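Local coordinates for protein beta-porphyranase B (PDB 4AWD) that cleaves the sulfated red-algal polysaccharide porphyran at beta-1,4 linkages between D-galactose and L-galactose-6-sulfate, releasing mostly disaccharides, at residues Ser174-Ile179 and His208-Glu213; Cys245-Ala250 and Thr274-Pro279. All blocks are in the same frame, centred on the assembly; numbering follows the deposited sequence.

Contact 1 (Ser174-Ile179 and His208-Glu213); sequences SQELDI and HYWYQE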
# COMPACT_ATOMS: atom_id res chain seq x y z
N SER A 174 -14.98 -0.76 6.18
CA SER A 174 -13.62 -1.30 6.21
C SER A 174 -12.64 -0.14 6.27
O SER A 174 -13.05 1.02 6.19
CB SER A 174 -13.34 -2.19 5.01
OG SER A 174 -13.34 -1.45 3.80
N GLN A 175 -11.36 -0.44 6.44
CA GLN A 175 -10.34 0.60 6.51
C GLN A 175 -9.16 0.26 5.62
O GLN A 175 -8.96 -0.89 5.22
CB GLN A 175 -9.88 0.84 7.95
CG GLN A 175 -10.98 1.28 8.92
CD GLN A 175 -11.80 0.10 9.44
OE1 GLN A 175 -11.25 -0.92 9.86
NE2 GLN A 175 -13.12 0.24 9.42
N GLU A 176 -8.37 1.28 5.32
CA GLU A 176 -7.31 1.19 4.35
C GLU A 176 -6.28 2.25 4.69
O GLU A 176 -6.61 3.43 4.83
CB GLU A 176 -7.88 1.44 2.94
CG GLU A 176 -6.89 1.23 1.81
CD GLU A 176 -7.56 1.26 0.45
OE1 GLU A 176 -8.81 1.36 0.39
OE2 GLU A 176 -6.85 1.21 -0.56
N LEU A 177 -5.03 1.81 4.83
CA LEU A 177 -3.95 2.68 5.25
C LEU A 177 -2.86 2.67 4.18
O LEU A 177 -2.17 1.67 3.98
CB LEU A 177 -3.41 2.24 6.63
CG LEU A 177 -2.08 2.75 7.23
CD1 LEU A 177 -2.00 4.26 7.27
CD2 LEU A 177 -1.88 2.19 8.64
N ASP A 178 -2.77 3.77 3.46
CA ASP A 178 -1.81 3.93 2.36
C ASP A 178 -0.57 4.59 2.89
O ASP A 178 -0.60 5.76 3.28
CB ASP A 178 -2.42 4.79 1.24
CG ASP A 178 -3.50 4.05 0.46
OD1 ASP A 178 -3.19 2.96 -0.04
OD2 ASP A 178 -4.64 4.56 0.36
N ILE A 179 0.52 3.83 2.94
CA ILE A 179 1.78 4.35 3.46
C ILE A 179 2.51 5.11 2.36
O ILE A 179 3.01 6.21 2.60
CB ILE A 179 2.64 3.24 4.12
CG1 ILE A 179 1.92 2.72 5.38
CG2 ILE A 179 4.02 3.78 4.49
CD1 ILE A 179 2.45 1.42 5.96
N HIS A 208 -8.44 5.70 4.65
CA HIS A 208 -9.81 5.60 4.20
C HIS A 208 -10.64 4.84 5.22
O HIS A 208 -10.26 3.74 5.62
CB HIS A 208 -9.89 4.88 2.85
CG HIS A 208 -8.95 5.42 1.81
ND1 HIS A 208 -9.35 6.33 0.85
CD2 HIS A 208 -7.64 5.18 1.57
CE1 HIS A 208 -8.33 6.64 0.08
NE2 HIS A 208 -7.28 5.95 0.50
N TYR A 209 -11.75 5.44 5.65
CA TYR A 209 -12.79 4.68 6.30
C TYR A 209 -13.89 4.47 5.26
O TYR A 209 -14.56 5.43 4.88
CB TYR A 209 -13.33 5.42 7.54
CG TYR A 209 -14.30 4.59 8.36
CD1 TYR A 209 -15.65 4.59 8.08
CD2 TYR A 209 -13.86 3.79 9.41
CE1 TYR A 209 -16.55 3.83 8.83
CE2 TYR A 209 -14.75 3.02 10.16
CZ TYR A 209 -16.10 3.06 9.86
OH TYR A 209 -17.01 2.32 10.58
N TRP A 210 -14.06 3.24 4.80
CA TRP A 210 -15.05 2.96 3.77
C TRP A 210 -16.40 2.70 4.41
O TRP A 210 -16.51 1.88 5.31
CB TRP A 210 -14.64 1.75 2.91
CG TRP A 210 -13.47 2.02 2.06
CD1 TRP A 210 -12.17 1.72 2.34
CD2 TRP A 210 -13.47 2.68 0.79
NE1 TRP A 210 -11.35 2.14 1.32
CE2 TRP A 210 -12.12 2.74 0.35
CE3 TRP A 210 -14.47 3.21 -0.03
CZ2 TRP A 210 -11.75 3.31 -0.87
CZ3 TRP A 210 -14.09 3.78 -1.25
CH2 TRP A 210 -12.74 3.82 -1.66
N TYR A 211 -17.43 3.40 3.93
CA TYR A 211 -18.77 3.22 4.48
C TYR A 211 -19.83 3.10 3.40
O TYR A 211 -19.80 3.83 2.40
CB TYR A 211 -19.15 4.35 5.43
CG TYR A 211 -20.51 4.19 6.07
CD1 TYR A 211 -20.69 3.37 7.18
CD2 TYR A 211 -21.63 4.86 5.56
CE1 TYR A 211 -21.93 3.21 7.78
CE2 TYR A 211 -22.89 4.71 6.15
CZ TYR A 211 -23.03 3.89 7.26
OH TYR A 211 -24.27 3.74 7.86
N GLN A 212 -20.77 2.18 3.63
CA GLN A 212 -21.84 1.92 2.69
C GLN A 212 -23.09 1.36 3.37
O GLN A 212 -23.01 0.45 4.19
CB GLN A 212 -21.37 0.94 1.63
CG GLN A 212 -22.34 0.74 0.48
CD GLN A 212 -21.86 -0.27 -0.52
OE1 GLN A 212 -20.98 -1.08 -0.22
NE2 GLN A 212 -22.43 -0.23 -1.71
N GLU A 213 -24.23 1.93 3.01
CA GLU A 213 -25.54 1.40 3.41
C GLU A 213 -26.12 0.66 2.22
O GLU A 213 -25.90 1.05 1.06
CB GLU A 213 -26.46 2.54 3.84
CG GLU A 213 -26.00 3.21 5.13
CD GLU A 213 -26.79 4.47 5.49
OE1 GLU A 213 -27.74 4.82 4.75
OE2 GLU A 213 -26.45 5.10 6.51
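Strands 174-178 and 208-213 run antiparallel, their axes 4.8 Å apart at closest approach, with Ser174-Trp210 and Glu176-His208 as hydrogen-bonded pairs around the non-hydrogen-bonded pair Gln175-Tyr209. Trp210 N gives a 2.8 Å bond to Ser174 O, whereas the bond from Glu176 N to His208 O is weak. Glu176, His208 and Trp210 share one face of the sheet. A trans chi1 (-174°) and an extended chain carry the Glu176 carboxylate diagonally to Trp210, whose NE1 meets Glu176 OE1 at 2.8 Å; carboxylate and indole are nearly coplanar, 27° apart. Asp178 brings OD2 to the edge of the His208 imidazole, a weak bond of 3.0 Å to His208 NE2 with the two planes almost perpendicular, while the other ring nitrogen, ND1, is hydrogen-bonded to Asp220. On the reverse face the Gln175 amide lies alongside Tyr209, Gln175 NE2 3.3 Å from Tyr209 CE2. By similarity Glu176 is the nucleophile and Glu181 the proton donor; with Asp178 they fit the ExDxxE signature of bulge-containing GH16 enzymes. The indole N-H anchors OE1 and so limits how Glu176 can turn, while His208, held mainly by Asp220, makes a weaker link to Asp178 from the adjoining strand.

Contact 2 (Cys245-Ala250 and Thr274-Pro279); sequences CWWVDA and TPFDRP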
# COMPACT_ATOMS: atom_id res chain seq x y z
N CYS A 245 5.06 3.99 8.40
CA CYS A 245 3.94 4.44 9.17
C CYS A 245 4.09 3.95 10.61
O CYS A 245 4.40 2.78 10.84
CB CYS A 245 2.67 3.84 8.61
SG CYS A 245 1.27 4.38 9.50
N TRP A 246 3.86 4.86 11.56
CA TRP A 246 3.60 4.46 12.93
C TRP A 246 2.09 4.50 13.13
O TRP A 246 1.50 5.57 13.30
CB TRP A 246 4.30 5.37 13.94
CG TRP A 246 4.12 4.93 15.37
CD1 TRP A 246 3.28 3.94 15.84
CD2 TRP A 246 4.77 5.48 16.53
NE1 TRP A 246 3.39 3.84 17.21
CE2 TRP A 246 4.29 4.77 17.65
CE3 TRP A 246 5.72 6.49 16.71
CZ2 TRP A 246 4.73 5.06 18.96
CZ3 TRP A 246 6.15 6.77 18.01
CH2 TRP A 246 5.66 6.05 19.11
N TRP A 247 1.47 3.34 13.10
CA TRP A 247 0.03 3.26 13.34
C TRP A 247 -0.13 3.26 14.87
O TRP A 247 -0.01 2.22 15.51
CB TRP A 247 -0.54 2.03 12.65
CG TRP A 247 -2.03 1.85 12.76
CD1 TRP A 247 -2.94 2.71 13.33
CD2 TRP A 247 -2.80 0.75 12.24
NE1 TRP A 247 -4.21 2.20 13.22
CE2 TRP A 247 -4.15 1.00 12.56
CE3 TRP A 247 -2.46 -0.42 11.55
CZ2 TRP A 247 -5.17 0.12 12.21
CZ3 TRP A 247 -3.47 -1.30 11.20
CH2 TRP A 247 -4.82 -1.03 11.53
N VAL A 248 -0.35 4.44 15.44
CA VAL A 248 -0.21 4.64 16.89
C VAL A 248 -1.38 4.07 17.67
O VAL A 248 -1.18 3.39 18.68
CB VAL A 248 -0.07 6.13 17.26
CG1 VAL A 248 0.02 6.30 18.80
CG2 VAL A 248 1.12 6.75 16.55
N ASP A 249 -2.60 4.36 17.20
CA ASP A 249 -3.85 3.88 17.82
C ASP A 249 -4.99 4.00 16.82
O ASP A 249 -4.78 4.26 15.64
CB ASP A 249 -4.19 4.63 19.12
CG ASP A 249 -4.27 6.13 18.93
OD1 ASP A 249 -4.80 6.60 17.90
OD2 ASP A 249 -3.79 6.86 19.82
N ALA A 250 -6.21 3.81 17.31
CA ALA A 250 -7.38 3.80 16.45
C ALA A 250 -7.69 5.17 15.86
O ALA A 250 -8.49 5.26 14.93
CB ALA A 250 -8.56 3.25 17.18
N THR A 274 -13.63 5.41 16.98
CA THR A 274 -12.42 4.60 16.91
C THR A 274 -12.27 3.94 15.52
O THR A 274 -12.28 2.71 15.43
CB THR A 274 -12.42 3.51 18.01
OG1 THR A 274 -13.61 2.72 17.90
CG2 THR A 274 -12.34 4.14 19.41
N PRO A 275 -12.11 4.76 14.45
CA PRO A 275 -12.22 4.22 13.08
C PRO A 275 -11.18 3.17 12.70
O PRO A 275 -11.48 2.29 11.87
CB PRO A 275 -12.06 5.47 12.20
CG PRO A 275 -11.35 6.46 13.05
CD PRO A 275 -11.83 6.21 14.45
N PHE A 276 -9.98 3.24 13.28
CA PHE A 276 -8.94 2.25 12.96
C PHE A 276 -8.70 1.20 14.05
O PHE A 276 -7.57 0.78 14.30
CB PHE A 276 -7.62 2.92 12.53
CG PHE A 276 -7.60 3.32 11.07
CD1 PHE A 276 -8.75 3.74 10.42
CD2 PHE A 276 -6.41 3.28 10.35
CE1 PHE A 276 -8.73 4.10 9.08
CE2 PHE A 276 -6.38 3.63 9.01
CZ PHE A 276 -7.55 4.04 8.37
N ASP A 277 -9.80 0.76 14.67
CA ASP A 277 -9.74 -0.25 15.73
C ASP A 277 -9.75 -1.70 15.21
O ASP A 277 -9.99 -2.63 15.98
CB ASP A 277 -10.86 -0.04 16.76
CG ASP A 277 -12.26 -0.12 16.16
OD1 ASP A 277 -12.41 -0.53 14.98
OD2 ASP A 277 -13.22 0.26 16.89
N ARG A 278 -9.49 -1.88 13.92
CA ARG A 278 -9.46 -3.21 13.34
C ARG A 278 -8.12 -3.51 12.66
O ARG A 278 -7.59 -2.66 11.93
CB ARG A 278 -10.58 -3.39 12.32
CG ARG A 278 -11.97 -3.58 12.88
CD ARG A 278 -12.92 -3.75 11.70
NE ARG A 278 -12.44 -4.82 10.83
CZ ARG A 278 -12.71 -4.93 9.53
NH1 ARG A 278 -13.47 -4.04 8.90
NH2 ARG A 278 -12.21 -5.96 8.86
N PRO A 279 -7.58 -4.73 12.87
CA PRO A 279 -6.32 -5.11 12.24
C PRO A 279 -6.44 -5.24 10.71
O PRO A 279 -7.56 -5.25 10.16
CB PRO A 279 -6.02 -6.46 12.88
CG PRO A 279 -7.41 -7.05 13.14
CD PRO A 279 -8.22 -5.86 13.58
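The indole of Trp247 and the phenyl ring of Phe276 meet with planes 78° apart and centroids 5.7 Å from each other, an oblique pair in which Trp247 NE1 lies at the edge of the phenyl ring, near its plane. The far rim of the indole is turned to the backbone of 274-279. Phe276 O lies 3.3 Å from Trp247 CZ2. Arg278 O approaches Trp247 CH2 to 3.2 Å, and both oxygens sit near the ring plane, so aromatic C-H edges face carbonyl oxygens. Swung away from the strand backbone by a chi1 of -177°, the indole reaches across to this loop. Phe276 adds its CB, 3.6 Å from Trp247 NE1.

One backbone hydrogen bond joins the segments, Phe276 N to Ala250 O at 3.0 Å, with the donor in the carbonyl plane and on a lone pair. Pro275 CD packs against the same oxygen, and the Ala250 methyl nestles against the type I turn Thr274-Asp277, its CB 3.7 Å from Asp277 N. Within that turn Thr274 OG1 donates to Asp277 OD2 at 2.7 Å from above the carboxylate plane, tying its first residue to its last.

His132 and Tyr133 both meet the Trp247 rings edge-to-face, and His132 also bonds Phe276 O. Strand 241-249 pairs with strands 134-141 and 252-257; a classic beta bulge places its Val248 and Asp249 opposite Thr252 of the latter. The contact therefore packs the loop leading into strand 281-285 against the end of strand 241-249, while Phe276 and Arg278 reach Gln175 on strand 168-182.

Along the chain, both segments of 174-179/208-213 come before those of 245-250/274-279, and the centres of the two contacts lie about 12 Å apart on the same side of the molecule's centre, within the GH16 domain. Gln175 is the main bridge: its CG lies 3.2 Å from Pro275 O and 3.6 Å from Phe276 CE1. A second junction brings Ile179 CG1 to 3.5 Å from Cys245 CB, packing strand 168-182 against strand 241-249. The arrangement fits the beta-jelly-roll sandwich of GH16 enzymes: Glu176 and Asp178 point to the probable catalytic side, whereas Gln175 and Leu177, on the reverse of the same strand, meet residues of contact 2 that lie behind the strand carrying the presumed catalytic residues.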